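Local coordinates for protein berberine bridge enzyme-like 28 (Arabidopsis thaliana, PDB 5D79) that is an FAD-dependent oxidoreductase of the berberine bridge enzyme-like family, involved in adaptation to salt stress, at residues Ile270-Tyr275 with Pro375-Ile381; Lys366-Asp370 with Val451-Tyr455. All coordinates share one frame; numbering follows the deposited sequence.

Interaction 1: residues Ile270-Tyr275 with Pro375-Ile381; sequences IKKWQY and PIPEAAI
The side-chain amide of Q274 reads both backbone polar groups of I376. NE2 of Q274 reaches O of I376 over 3.0 Å in an almost straight bond (170°); it lies in the glutamine amide plane and meets an in-plane lone pair of the I376 carbonyl. The return bond, from N of I376 to OE1 of Q274, is 2.9 Å long, and its donor is tilted from the plane of the glutamine carbonyl. Glutamine suits the place because one flat group offers a donor and an acceptor together. OE1 also takes a hydrogen bond from the Y425 hydroxyl, so two donors grip this oxygen and fix which way round the amide sits.

On one flank CG of P375 sits over one face of the Y275 ring, off-centre and 3.7 Å from the centroid, with the two side chains crossing nearly at right angles, a CH-pi contact to which proline's C-H groups lend themselves. On the other, I381 sets out from its CA toward the helix, and its CD1 comes within 3.5 Å of CG of K271, while CG2 of I270 and CG2 of I381 meet at 4.0 Å. The K271 chain crosses that of E378 at a slant, its CD 3.5 Å from CB of E378. Their charged ends do not pair, NZ of K271 staying 4.7 Å from OE1 of E378.

Behind these, I270 rests on T288 and L290 of strand 284-292, and P377 is the N-cap residue of helix 378-388. The contact thus joins helix 263-276 to the segment leading into helix 378-388 and to that helix's first turn. Since the glutamine bonds main-chain atoms, the pairing is likely to hold the backbone at I376 in its course, while the aliphatic and ring contacts supply apolar cover.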
ATOM      1  N   ILE A 270       9.083 -24.383   3.145  1.00 23.25           N
ATOM      2  CA  ILE A 270       9.022 -23.033   3.693  1.00 24.15           C
ATOM      3  C   ILE A 270      10.271 -22.731   4.544  1.00 22.85           C
ATOM      4  O   ILE A 270      10.845 -21.642   4.453  1.00 18.77           O
ATOM      5  CB  ILE A 270       7.725 -22.833   4.522  1.00 27.30           C
ATOM      6  CG1 ILE A 270       6.489 -22.841   3.589  1.00 26.52           C
ATOM      7  CG2 ILE A 270       7.800 -21.543   5.319  1.00 23.37           C
ATOM      8  CD1 ILE A 270       5.145 -23.215   4.250  1.00 19.13           C
ATOM      9  N   LYS A 271      10.700 -23.706   5.347  1.00 23.80           N
ATOM     10  CA  LYS A 271      11.939 -23.588   6.124  1.00 24.61           C
ATOM     11  C   LYS A 271      13.135 -23.261   5.241  1.00 26.38           C
ATOM     12  O   LYS A 271      13.944 -22.406   5.583  1.00 30.07           O
ATOM     13  CB  LYS A 271      12.221 -24.875   6.901  1.00 24.33           C
ATOM     14  CG  LYS A 271      11.365 -25.064   8.130  1.00 24.47           C
ATOM     15  CD  LYS A 271      11.934 -26.167   9.007  1.00 28.76           C
ATOM     16  CE  LYS A 271      13.300 -25.782   9.557  1.00 30.96           C
ATOM     17  NZ  LYS A 271      14.061 -26.969  10.045  1.00 33.25           N
ATOM     18  N   LYS A 272      13.238 -23.944   4.104  1.00 28.44           N
ATOM     19  CA  LYS A 272      14.304 -23.698   3.140  1.00 31.42           C
ATOM     20  C   LYS A 272      14.143 -22.346   2.435  1.00 28.98           C
ATOM     21  O   LYS A 272      15.133 -21.651   2.201  1.00 28.62           O
ATOM     22  CB  LYS A 272      14.352 -24.833   2.112  1.00 39.04           C
ATOM     23  CG  LYS A 272      15.169 -24.532   0.867  1.00 45.64           C
ATOM     24  CD  LYS A 272      16.650 -24.351   1.186  1.00 49.53           C
ATOM     25  CE  LYS A 272      17.471 -24.062  -0.070  1.00 47.74           C
ATOM     26  NZ  LYS A 272      17.609 -25.262  -0.941  1.00 46.76           N
ATOM     27  N   TRP A 273      12.907 -21.975   2.097  1.00 25.35           N
ATOM     28  CA  TRP A 273      12.633 -20.673   1.478  1.00 20.00           C
ATOM     29  C   TRP A 273      13.182 -19.544   2.350  1.00 18.86           C
ATOM     30  O   TRP A 273      13.713 -18.564   1.850  1.00 19.79           O
ATOM     31  CB  TRP A 273      11.126 -20.495   1.244  1.00 14.73           C
ATOM     32  CG  TRP A 273      10.681 -19.131   0.693  1.00 13.94           C
ATOM     33  CD1 TRP A 273      10.521 -18.789  -0.621  1.00 14.67           C
ATOM     34  CD2 TRP A 273      10.308 -17.960   1.454  1.00 14.43           C
ATOM     35  NE1 TRP A 273      10.085 -17.481  -0.726  1.00 15.16           N
ATOM     36  CE2 TRP A 273       9.955 -16.952   0.531  1.00 14.22           C
ATOM     37  CE3 TRP A 273      10.266 -17.662   2.827  1.00 13.38           C
ATOM     38  CZ2 TRP A 273       9.562 -15.673   0.933  1.00 16.16           C
ATOM     39  CZ3 TRP A 273       9.870 -16.390   3.222  1.00 14.52           C
ATOM     40  CH2 TRP A 273       9.524 -15.414   2.280  1.00 15.66           C
ATOM     41  N   GLN A 274      13.072 -19.702   3.660  1.00 19.28           N
ATOM     42  CA  GLN A 274      13.460 -18.650   4.596  1.00 21.30           C
ATOM     43  C   GLN A 274      14.930 -18.302   4.535  1.00 20.39           C
ATOM     44  O   GLN A 274      15.325 -17.196   4.900  1.00 21.49           O
ATOM     45  CB  GLN A 274      13.116 -19.052   6.027  1.00 22.20           C
ATOM     46  CG  GLN A 274      11.692 -18.765   6.432  1.00 16.99           C
ATOM     47  CD  GLN A 274      11.528 -18.863   7.920  1.00 18.46           C
ATOM     48  OE1 GLN A 274      11.061 -17.932   8.559  1.00 18.53           O
ATOM     49  NE2 GLN A 274      11.933 -19.997   8.490  1.00 21.93           N
ATOM     50  N   TYR A 275      15.739 -19.255   4.092  1.00 19.75           N
ATOM     51  CA  TYR A 275      17.174 -19.048   4.016  1.00 20.34           C
ATOM     52  C   TYR A 275      17.605 -18.620   2.608  1.00 23.09           C
ATOM     53  O   TYR A 275      18.629 -17.962   2.442  1.00 28.72           O
ATOM     54  CB  TYR A 275      17.910 -20.320   4.449  1.00 23.17           C
ATOM     55  CG  TYR A 275      17.719 -20.666   5.916  1.00 31.39           C
ATOM     56  CD1 TYR A 275      16.650 -21.454   6.337  1.00 33.38           C
ATOM     57  CD2 TYR A 275      18.606 -20.203   6.879  1.00 34.84           C
ATOM     58  CE1 TYR A 275      16.468 -21.772   7.672  1.00 35.95           C
ATOM     59  CE2 TYR A 275      18.440 -20.519   8.219  1.00 37.15           C
ATOM     60  CZ  TYR A 275      17.367 -21.298   8.616  1.00 40.07           C
ATOM     61  OH  TYR A 275      17.204 -21.606   9.959  1.00 43.32           O
ATOM     62  N   PRO A 375      15.304 -16.523  10.485  1.00 16.55           N
ATOM     63  CA  PRO A 375      14.307 -17.556  10.178  1.00 18.05           C
ATOM     64  C   PRO A 375      13.518 -18.020  11.402  1.00 18.17           C
ATOM     65  O   PRO A 375      14.108 -18.308  12.444  1.00 20.03           O
ATOM     66  CB  PRO A 375      15.159 -18.692   9.602  1.00 18.42           C
ATOM     67  CG  PRO A 375      16.324 -17.990   9.013  1.00 18.63           C
ATOM     68  CD  PRO A 375      16.642 -16.914  10.008  1.00 16.96           C
ATOM     69  N   ILE A 376      12.195 -18.050  11.279  1.00 15.18           N
ATOM     70  CA  ILE A 376      11.345 -18.519  12.356  1.00 15.79           C
ATOM     71  C   ILE A 376      11.441 -20.036  12.409  1.00 18.33           C
ATOM     72  O   ILE A 376      11.682 -20.679  11.382  1.00 20.22           O
ATOM     73  CB  ILE A 376       9.889 -18.078  12.165  1.00 16.51           C
ATOM     74  CG1 ILE A 376       9.213 -18.941  11.094  1.00 17.61           C
ATOM     75  CG2 ILE A 376       9.848 -16.595  11.826  1.00 16.18           C
ATOM     76  CD1 ILE A 376       7.781 -18.603  10.823  1.00 20.15           C
ATOM     77  N   PRO A 377      11.282 -20.613  13.610  1.00 15.46           N
ATOM     78  CA  PRO A 377      11.408 -22.062  13.784  1.00 19.83           C
ATOM     79  C   PRO A 377      10.318 -22.862  13.083  1.00 19.07           C
ATOM     80  O   PRO A 377       9.216 -22.359  12.876  1.00 16.67           O
ATOM     81  CB  PRO A 377      11.300 -22.243  15.301  1.00 21.00           C
ATOM     82  CG  PRO A 377      10.586 -21.050  15.773  1.00 20.42           C
ATOM     83  CD  PRO A 377      11.070 -19.936  14.898  1.00 14.88           C
ATOM     84  N   GLU A 378      10.645 -24.105  12.743  1.00 19.21           N
ATOM     85  CA  GLU A 378       9.707 -25.034  12.136  1.00 18.98           C
ATOM     86  C   GLU A 378       8.407 -25.054  12.923  1.00 19.50           C
ATOM     87  O   GLU A 378       7.329 -25.130  12.345  1.00 19.35           O
ATOM     88  CB  GLU A 378      10.317 -26.433  12.082  1.00 21.54           C
ATOM     89  CG  GLU A 378       9.428 -27.491  11.446  1.00 23.83           C
ATOM     90  CD  GLU A 378      10.037 -28.889  11.512  1.00 27.45           C
ATOM     91  OE1 GLU A 378      10.723 -29.200  12.519  1.00 29.79           O
ATOM     92  OE2 GLU A 378       9.822 -29.674  10.555  1.00 27.83           O
ATOM     93  N   ALA A 379       8.533 -24.967  14.246  1.00 20.32           N
ATOM     94  CA  ALA A 379       7.396 -24.936  15.158  1.00 19.38           C
ATOM     95  C   ALA A 379       6.484 -23.738  14.895  1.00 21.20           C
ATOM     96  O   ALA A 379       5.260 -23.855  14.973  1.00 18.29           O
ATOM     97  CB  ALA A 379       7.881 -24.917  16.596  1.00 19.87           C
ATOM     98  N   ALA A 380       7.074 -22.586  14.596  1.00 17.46           N
ATOM     99  CA  ALA A 380       6.280 -21.409  14.285  1.00 15.33           C
ATOM    100  C   ALA A 380       5.505 -21.618  12.990  1.00 18.62           C
ATOM    101  O   ALA A 380       4.330 -21.249  12.878  1.00 19.41           O
ATOM    102  CB  ALA A 380       7.160 -20.184  14.180  1.00 14.22           C
ATOM    103  N   ILE A 381       6.167 -22.213  12.005  1.00 18.85           N
ATOM    104  CA  ILE A 381       5.552 -22.435  10.700  1.00 19.79           C
ATOM    105  C   ILE A 381       4.337 -23.371  10.795  1.00 19.05           C
ATOM    106  O   ILE A 381       3.299 -23.134  10.163  1.00 18.43           O
ATOM    107  CB  ILE A 381       6.582 -22.995   9.689  1.00 18.23           C
ATOM    108  CG1 ILE A 381       7.712 -21.992   9.493  1.00 13.42           C
ATOM    109  CG2 ILE A 381       5.927 -23.276   8.340  1.00 19.10           C
ATOM    110  CD1 ILE A 381       8.964 -22.609   8.953  1.00 13.70           C
TER

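Interaction 2: residues Lys366-Asp370 with Val451-Tyr455; sequences KGKDD and VDSVY
K368 has CG anti to its carbonyl carbon (chi1 -51°); the bend at chi3 carries CE over the Y455 ring, and a second at chi4 directs NZ. Y455 has CG anti to its backbone N (chi1 178°), carrying the ring toward the strand. CE of K368 stands 3.6 Å from the ring centroid, a CH-pi contact, and NZ 4.8 Å, a cation-pi interaction. Lysine suits the place: its chain packs while its ammonium is salt-bridged to D475. CG1 of V451 touches CD of K368 at 3.6 Å. At the ring's edge, one water bridges O of D369 and OH of Y455, 2.8 Å from each. A leucine in place of Y455 would probably leave the K368 ammonium without its aromatic face and the water without its hydroxyl partner.

D370 approaches the ring obliquely, OD2 3.7 Å from CD2 of Y455, with the carboxylate and ring planes almost parallel; Y429 and R467, which also makes a cation-pi contact with Y455, hold the carboxylate. Residues 366-370 of strand 363-372, an outermost strand of the antiparallel sheet, run nearly parallel to residues 451-455 of helix 441-458 (11°, short axes 9.0 Å apart), and V451 and Y455 also pack on neighbouring strand 425-434.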
ATOM      1  N   LYS A 366      -9.228  -7.197   7.728  1.00 16.37           N
ATOM      2  CA  LYS A 366      -8.361  -6.646   8.749  1.00 17.62           C
ATOM      3  C   LYS A 366      -6.962  -7.167   8.460  1.00 19.81           C
ATOM      4  O   LYS A 366      -6.774  -8.373   8.310  1.00 21.41           O
ATOM      5  CB  LYS A 366      -8.815  -7.052  10.145  1.00 14.65           C
ATOM      6  CG  LYS A 366      -7.833  -6.662  11.219  1.00 16.17           C
ATOM      7  CD  LYS A 366      -7.578  -5.166  11.202  1.00 16.29           C
ATOM      8  CE  LYS A 366      -6.496  -4.809  12.197  1.00 19.55           C
ATOM      9  NZ  LYS A 366      -6.259  -3.339  12.333  1.00 21.15           N
ATOM     10  N   GLY A 367      -5.990  -6.265   8.354  1.00 15.93           N
ATOM     11  CA  GLY A 367      -4.617  -6.654   8.096  1.00 15.26           C
ATOM     12  C   GLY A 367      -3.635  -6.097   9.109  1.00 16.58           C
ATOM     13  O   GLY A 367      -3.804  -4.987   9.624  1.00 17.51           O
ATOM     14  N   LYS A 368      -2.608  -6.896   9.399  1.00 15.41           N
ATOM     15  CA  LYS A 368      -1.465  -6.500  10.229  1.00 15.54           C
ATOM     16  C   LYS A 368      -0.215  -7.050   9.560  1.00 15.12           C
ATOM     17  O   LYS A 368      -0.312  -7.955   8.742  1.00 15.68           O
ATOM     18  CB  LYS A 368      -1.602  -7.035  11.658  1.00 15.95           C
ATOM     19  CG  LYS A 368      -2.953  -6.719  12.324  1.00 15.73           C
ATOM     20  CD  LYS A 368      -3.078  -7.351  13.715  1.00 17.49           C
ATOM     21  CE  LYS A 368      -2.294  -6.595  14.777  1.00 16.18           C
ATOM     22  NZ  LYS A 368      -3.007  -5.393  15.260  1.00 18.48           N
ATOM     23  N   ASP A 369       0.960  -6.517   9.870  1.00 15.89           N
ATOM     24  CA  ASP A 369       2.147  -7.113   9.282  1.00 15.57           C
ATOM     25  C   ASP A 369       3.377  -7.018  10.194  1.00 14.26           C
ATOM     26  O   ASP A 369       3.336  -6.401  11.256  1.00 13.25           O
ATOM     27  CB  ASP A 369       2.403  -6.505   7.892  1.00  9.98           C
ATOM     28  CG  ASP A 369       3.226  -5.224   7.918  1.00 14.37           C
ATOM     29  OD1 ASP A 369       3.091  -4.398   8.840  1.00 16.20           O
ATOM     30  OD2 ASP A 369       4.020  -5.042   6.970  1.00 16.63           O
ATOM     31  N   ASP A 370       4.445  -7.690   9.767  1.00 14.52           N
ATOM     32  CA  ASP A 370       5.670  -7.852  10.524  1.00 13.38           C
ATOM     33  C   ASP A 370       6.871  -7.939   9.587  1.00  9.94           C
ATOM     34  O   ASP A 370       6.745  -8.207   8.386  1.00 10.54           O
ATOM     35  CB  ASP A 370       5.623  -9.129  11.369  1.00 10.52           C
ATOM     36  CG  ASP A 370       5.053  -8.917  12.736  1.00 13.10           C
ATOM     37  OD1 ASP A 370       5.439  -7.936  13.403  1.00 16.66           O
ATOM     38  OD2 ASP A 370       4.234  -9.757  13.159  1.00 15.51           O
ATOM     39  N   VAL A 451      -6.984 -12.367  13.461  1.00 16.19           N
ATOM     40  CA  VAL A 451      -5.813 -11.637  12.988  1.00 17.33           C
ATOM     41  C   VAL A 451      -4.958 -11.161  14.172  1.00 17.68           C
ATOM     42  O   VAL A 451      -3.724 -11.195  14.119  1.00 18.74           O
ATOM     43  CB  VAL A 451      -6.229 -10.429  12.102  1.00 15.40           C
ATOM     44  CG1 VAL A 451      -5.019  -9.615  11.682  1.00 18.50           C
ATOM     45  CG2 VAL A 451      -6.974 -10.905  10.874  1.00 14.81           C
ATOM     46  N   ASP A 452      -5.611 -10.739  15.250  1.00 18.83           N
ATOM     47  CA  ASP A 452      -4.895 -10.294  16.450  1.00 22.73           C
ATOM     48  C   ASP A 452      -4.115 -11.450  17.099  1.00 20.69           C
ATOM     49  O   ASP A 452      -3.000 -11.264  17.597  1.00 19.01           O
ATOM     50  CB  ASP A 452      -5.881  -9.673  17.463  1.00 26.68           C
ATOM     51  CG  ASP A 452      -5.177  -8.986  18.641  1.00 36.12           C
ATOM     52  OD1 ASP A 452      -4.723  -7.827  18.479  1.00 40.22           O
ATOM     53  OD2 ASP A 452      -5.088  -9.596  19.734  1.00 35.98           O
ATOM     54  N   SER A 453      -4.702 -12.644  17.061  1.00 21.62           N
ATOM     55  CA  SER A 453      -4.172 -13.794  17.788  1.00 21.06           C
ATOM     56  C   SER A 453      -2.913 -14.377  17.143  1.00 19.20           C
ATOM     57  O   SER A 453      -1.971 -14.751  17.845  1.00 22.35           O
ATOM     58  CB  SER A 453      -5.248 -14.876  17.913  1.00 21.09           C
ATOM     59  OG  SER A 453      -4.810 -15.939  18.739  1.00 24.60           O
ATOM     60  N   VAL A 454      -2.893 -14.448  15.815  1.00 18.35           N
ATOM     61  CA  VAL A 454      -1.727 -14.971  15.103  1.00 17.46           C
ATOM     62  C   VAL A 454      -0.571 -13.974  15.222  1.00 16.66           C
ATOM     63  O   VAL A 454       0.585 -14.365  15.366  1.00 19.49           O
ATOM     64  CB  VAL A 454      -2.046 -15.296  13.587  1.00 17.67           C
ATOM     65  CG1 VAL A 454      -2.503 -14.069  12.810  1.00 14.36           C
ATOM     66  CG2 VAL A 454      -0.850 -15.940  12.899  1.00 14.34           C
ATOM     67  N   TYR A 455      -0.898 -12.688  15.193  1.00 16.07           N
ATOM     68  CA  TYR A 455       0.088 -11.626  15.350  1.00 17.31           C
ATOM     69  C   TYR A 455       0.742 -11.700  16.723  1.00 19.93           C
ATOM     70  O   TYR A 455       1.975 -11.645  16.849  1.00 16.41           O
ATOM     71  CB  TYR A 455      -0.583 -10.273  15.145  1.00 17.94           C
ATOM     72  CG  TYR A 455       0.287  -9.038  15.317  1.00 17.18           C
ATOM     73  CD1 TYR A 455       0.428  -8.420  16.563  1.00 17.26           C
ATOM     74  CD2 TYR A 455       0.906  -8.444  14.223  1.00 17.51           C
ATOM     75  CE1 TYR A 455       1.191  -7.269  16.714  1.00 16.03           C
ATOM     76  CE2 TYR A 455       1.670  -7.288  14.370  1.00 18.14           C
ATOM     77  CZ  TYR A 455       1.803  -6.709  15.615  1.00 15.63           C
ATOM     78  OH  TYR A 455       2.552  -5.572  15.750  1.00 14.70           O
TER
HETATM   79  O   HOH W   1       3.305  -4.484  13.232  1.00 17.06           O

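Overall arrangement
Interaction 2 is buried, whereas interaction 1 is only partly so, with E378 and Y275 exposed and its centre farther from the middle of the chain. Their centres are 18 Å apart and they do not touch, yet the chain links them: strand 363-372 of interaction 2 is followed by helix 378-388, whose start belongs to interaction 1. Both are also tied to strand 425-434, through Y425 in one and Y429 in the other. The chemistry differs with place. Interaction 1 joins helix to turn by direct hydrogen bonds to main chain, while interaction 2 sets helix on sheet without any direct hydrogen bond, relying on aromatic, aliphatic and water-mediated contacts amid buried, paired charges.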